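Local coordinates for protein polyhedrin (Antheraea mylitta cypovirus 4, PDB 5A8S) that forms the crystalline matrix of cypovirus polyhedra, the insect virus occlusion bodies that probably protect embedded virus particles outside the host, at residues Tyr51-Tyr56 / Ile214-Glu219. Sequence-based numbering, arbitrary orientation.
Sequences YKAFDY and IEFNTE
Y51-A53 pair with I214-F216 as antiparallel beta strands, strand 210-216 lying at one edge of the polyhedrin's six-stranded sheet within this chain. Two hydrogen-bonded pairs, Y51 with F216 and A53 with I214, flank the non-hydrogen-bonded pair K52-E215. Each hydrogen-bonded pair has two reciprocal N-H to O bonds. A53 N donates to I214 O at 2.8 Å, nearly straight at 172°.

On the face of Y51, A53, I214 and F216, A53 CB sits at the edge of the F216 ring, in its plane, 3.4 Å from CE2. F216 CG stands beside its backbone N (chi1 -51°), and CD2 is 4.2 Å from Y51 CB. I214 CD1 is 3.8 Å from D55 CB. Y225 of helix 219-228 meets the F216 ring edge-to-face, and V222 packs on both Y51 and F216. Beyond F216 the chain turns through N217 and T218 into that helix. Its first residue, E219, has CB 3.7 Å from Y51 CE1. These side chains cross obliquely, with the Y51 ring and E219 carboxylate planes 14° apart. E219 OE2 is hydrogen-bonded to Y233.

On the other face, K52 CG is 3.7 Å from E215 CG, and K52 CD is 3.7 Å from E215 OE2. K52 NZ goes to backbone carbonyls, including L72 O. E215 OE2 accepts from D74 N; OE1 meets R50 in a salt bridge and T85 of the second subunit in a hydrogen bond. Four backbone bonds thus join Y51-A53 to I214-F216, while K52 NZ and E215 OE2 stay 5.1 Å apart.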
ATOM      1  N   TYR A  51      22.539   5.626  -8.587  1.00  7.72           N
ATOM      2  CA  TYR A  51      21.825   5.395  -7.341  1.00  6.69           C
ATOM      3  C   TYR A  51      20.329   5.574  -7.563  1.00  7.67           C
ATOM      4  O   TYR A  51      19.904   6.202  -8.530  1.00  7.40           O
ATOM      5  CB  TYR A  51      22.266   6.392  -6.271  1.00  7.24           C
ATOM      6  CG  TYR A  51      23.695   6.247  -5.796  1.00  9.13           C
ATOM      7  CD1 TYR A  51      24.768   6.619  -6.604  1.00  6.89           C
ATOM      8  CD2 TYR A  51      23.969   5.764  -4.522  1.00  7.42           C
ATOM      9  CE1 TYR A  51      26.084   6.496  -6.153  1.00  9.90           C
ATOM     10  CE2 TYR A  51      25.263   5.638  -4.067  1.00 10.34           C
ATOM     11  CZ  TYR A  51      26.319   6.006  -4.880  1.00  8.60           C
ATOM     12  OH  TYR A  51      27.606   5.878  -4.399  1.00 11.96           O
ATOM     13  N   LYS A  52      19.529   5.026  -6.659  1.00  5.61           N
ATOM     14  CA  LYS A  52      18.089   5.241  -6.695  1.00 12.02           C
ATOM     15  C   LYS A  52      17.587   5.468  -5.284  1.00  9.16           C
ATOM     16  O   LYS A  52      17.933   4.723  -4.371  1.00 13.21           O
ATOM     17  CB  LYS A  52      17.378   4.042  -7.318  1.00  9.18           C
ATOM     18  CG  LYS A  52      15.902   4.264  -7.572  1.00 11.75           C
ATOM     19  CD  LYS A  52      15.321   3.131  -8.390  1.00  9.04           C
ATOM     20  CE  LYS A  52      14.953   1.957  -7.492  1.00 11.61           C
ATOM     21  NZ  LYS A  52      14.513   0.787  -8.291  1.00  7.14           N
ATOM     22  N   ALA A  53      16.770   6.500  -5.107  1.00  7.68           N
ATOM     23  CA  ALA A  53      16.223   6.833  -3.795  1.00  6.86           C
ATOM     24  C   ALA A  53      14.763   6.446  -3.695  1.00  9.64           C
ATOM     25  O   ALA A  53      13.969   6.790  -4.570  1.00 10.84           O
ATOM     26  CB  ALA A  53      16.370   8.325  -3.528  1.00  9.57           C
ATOM     27  N   PHE A  54      14.421   5.719  -2.634  1.00  4.03           N
ATOM     28  CA  PHE A  54      13.039   5.566  -2.207  1.00  7.64           C
ATOM     29  C   PHE A  54      12.836   6.577  -1.090  1.00  8.70           C
ATOM     30  O   PHE A  54      13.299   6.380   0.031  1.00  8.40           O
ATOM     31  CB  PHE A  54      12.774   4.147  -1.702  1.00 12.41           C
ATOM     32  CG  PHE A  54      13.130   3.073  -2.698  1.00 10.27           C
ATOM     33  CD1 PHE A  54      14.439   2.639  -2.830  1.00  9.40           C
ATOM     34  CD2 PHE A  54      12.157   2.510  -3.505  1.00 13.94           C
ATOM     35  CE1 PHE A  54      14.773   1.649  -3.746  1.00 15.26           C
ATOM     36  CE2 PHE A  54      12.485   1.514  -4.416  1.00 13.07           C
ATOM     37  CZ  PHE A  54      13.793   1.091  -4.541  1.00 11.76           C
ATOM     38  N   ASP A  55      12.165   7.672  -1.418  1.00  5.97           N
ATOM     39  CA  ASP A  55      12.036   8.829  -0.533  1.00  9.26           C
ATOM     40  C   ASP A  55      10.626   8.835   0.060  1.00  9.73           C
ATOM     41  O   ASP A  55       9.646   8.984  -0.660  1.00  8.96           O
ATOM     42  CB  ASP A  55      12.287  10.089  -1.370  1.00 11.95           C
ATOM     43  CG  ASP A  55      12.389  11.355  -0.547  1.00 17.41           C
ATOM     44  OD1 ASP A  55      12.162  11.331   0.682  1.00 12.18           O
ATOM     45  OD2 ASP A  55      12.692  12.397  -1.167  1.00 13.67           O
ATOM     46  N   TYR A  56      10.531   8.647   1.375  1.00 12.61           N
ATOM     47  CA  TYR A  56       9.241   8.614   2.071  1.00  9.87           C
ATOM     48  C   TYR A  56       9.104   9.782   3.031  1.00  8.30           C
ATOM     49  O   TYR A  56       9.958   9.985   3.893  1.00  7.69           O
ATOM     50  CB  TYR A  56       9.105   7.336   2.901  1.00  7.90           C
ATOM     51  CG  TYR A  56       9.273   6.069   2.111  1.00  9.81           C
ATOM     52  CD1 TYR A  56      10.527   5.503   1.942  1.00  9.38           C
ATOM     53  CD2 TYR A  56       8.181   5.432   1.538  1.00 12.53           C
ATOM     54  CE1 TYR A  56      10.690   4.343   1.218  1.00 13.20           C
ATOM     55  CE2 TYR A  56       8.338   4.265   0.814  1.00 12.96           C
ATOM     56  CZ  TYR A  56       9.597   3.730   0.657  1.00 13.60           C
ATOM     57  OH  TYR A  56       9.777   2.571  -0.062  1.00 14.65           O
ATOM     58  N   ILE A 214      13.406   8.068  -7.146  1.00  9.02           N
ATOM     59  CA  ILE A 214      14.157   9.009  -7.967  1.00 10.94           C
ATOM     60  C   ILE A 214      15.511   8.432  -8.313  1.00 10.65           C
ATOM     61  O   ILE A 214      16.190   7.905  -7.446  1.00 12.33           O
ATOM     62  CB  ILE A 214      14.412  10.332  -7.208  1.00  9.85           C
ATOM     63  CG1 ILE A 214      13.123  10.853  -6.573  1.00 14.73           C
ATOM     64  CG2 ILE A 214      15.025  11.363  -8.141  1.00 10.98           C
ATOM     65  CD1 ILE A 214      13.056  10.637  -5.085  1.00 14.18           C
ATOM     66  N   GLU A 215      15.937   8.542  -9.565  1.00  7.62           N
ATOM     67  CA  GLU A 215      17.266   8.052  -9.898  1.00  9.67           C
ATOM     68  C   GLU A 215      18.302   9.167 -10.002  1.00  7.66           C
ATOM     69  O   GLU A 215      17.968  10.321 -10.241  1.00  9.06           O
ATOM     70  CB  GLU A 215      17.225   7.179 -11.149  1.00 12.87           C
ATOM     71  CG  GLU A 215      16.627   5.816 -10.833  1.00 18.66           C
ATOM     72  CD  GLU A 215      16.973   4.752 -11.844  1.00 24.97           C
ATOM     73  OE1 GLU A 215      16.889   5.024 -13.064  1.00 19.79           O
ATOM     74  OE2 GLU A 215      17.319   3.634 -11.406  1.00 16.54           O
ATOM     75  N   PHE A 216      19.557   8.790  -9.788  1.00  5.38           N
ATOM     76  CA  PHE A 216      20.693   9.703  -9.823  1.00  6.39           C
ATOM     77  C   PHE A 216      21.802   9.065 -10.641  1.00  9.88           C
ATOM     78  O   PHE A 216      22.173   7.918 -10.395  1.00  7.01           O
ATOM     79  CB  PHE A 216      21.201   9.970  -8.399  1.00  5.59           C
ATOM     80  CG  PHE A 216      20.118  10.391  -7.453  1.00  5.86           C
ATOM     81  CD1 PHE A 216      19.731  11.720  -7.367  1.00  7.45           C
ATOM     82  CD2 PHE A 216      19.470   9.455  -6.670  1.00  8.58           C
ATOM     83  CE1 PHE A 216      18.719  12.101  -6.515  1.00  6.78           C
ATOM     84  CE2 PHE A 216      18.456   9.837  -5.807  1.00 12.57           C
ATOM     85  CZ  PHE A 216      18.080  11.157  -5.735  1.00 10.17           C
ATOM     86  N   ASN A 217      22.341   9.797 -11.605  1.00  8.40           N
ATOM     87  CA  ASN A 217      23.344   9.224 -12.492  1.00  7.80           C
ATOM     88  C   ASN A 217      24.724   9.111 -11.849  1.00 11.06           C
ATOM     89  O   ASN A 217      25.577   8.378 -12.337  1.00  6.41           O
ATOM     90  CB  ASN A 217      23.421  10.019 -13.798  1.00  3.33           C
ATOM     91  CG  ASN A 217      22.246   9.729 -14.723  1.00 10.78           C
ATOM     92  OD1 ASN A 217      21.512   8.763 -14.520  1.00 12.96           O
ATOM     93  ND2 ASN A 217      22.073  10.554 -15.751  1.00  6.84           N
ATOM     94  N   THR A 218      24.941   9.819 -10.748  1.00  5.70           N
ATOM     95  CA  THR A 218      26.232   9.756 -10.081  1.00 12.29           C
ATOM     96  C   THR A 218      26.113  10.292  -8.648  1.00  8.41           C
ATOM     97  O   THR A 218      25.154  10.987  -8.329  1.00  6.29           O
ATOM     98  CB  THR A 218      27.283  10.509 -10.905  1.00 10.47           C
ATOM     99  OG1 THR A 218      28.596  10.168 -10.445  1.00 15.85           O
ATOM    100  CG2 THR A 218      27.066  12.010 -10.840  1.00 14.73           C
ATOM    101  N   GLU A 219      27.054   9.954  -7.771  1.00 10.76           N
ATOM    102  CA  GLU A 219      26.854  10.269  -6.359  1.00  6.63           C
ATOM    103  C   GLU A 219      26.822  11.770  -6.080  1.00  6.01           C
ATOM    104  O   GLU A 219      26.189  12.212  -5.114  1.00  8.89           O
ATOM    105  CB  GLU A 219      27.888   9.602  -5.438  1.00  8.28           C
ATOM    106  CG  GLU A 219      27.388   9.659  -3.987  1.00 10.24           C
ATOM    107  CD  GLU A 219      28.278   8.987  -2.956  1.00  7.56           C
ATOM    108  OE1 GLU A 219      29.518   9.135  -3.005  1.00  8.54           O
ATOM    109  OE2 GLU A 219      27.705   8.330  -2.060  1.00 12.69           O
TER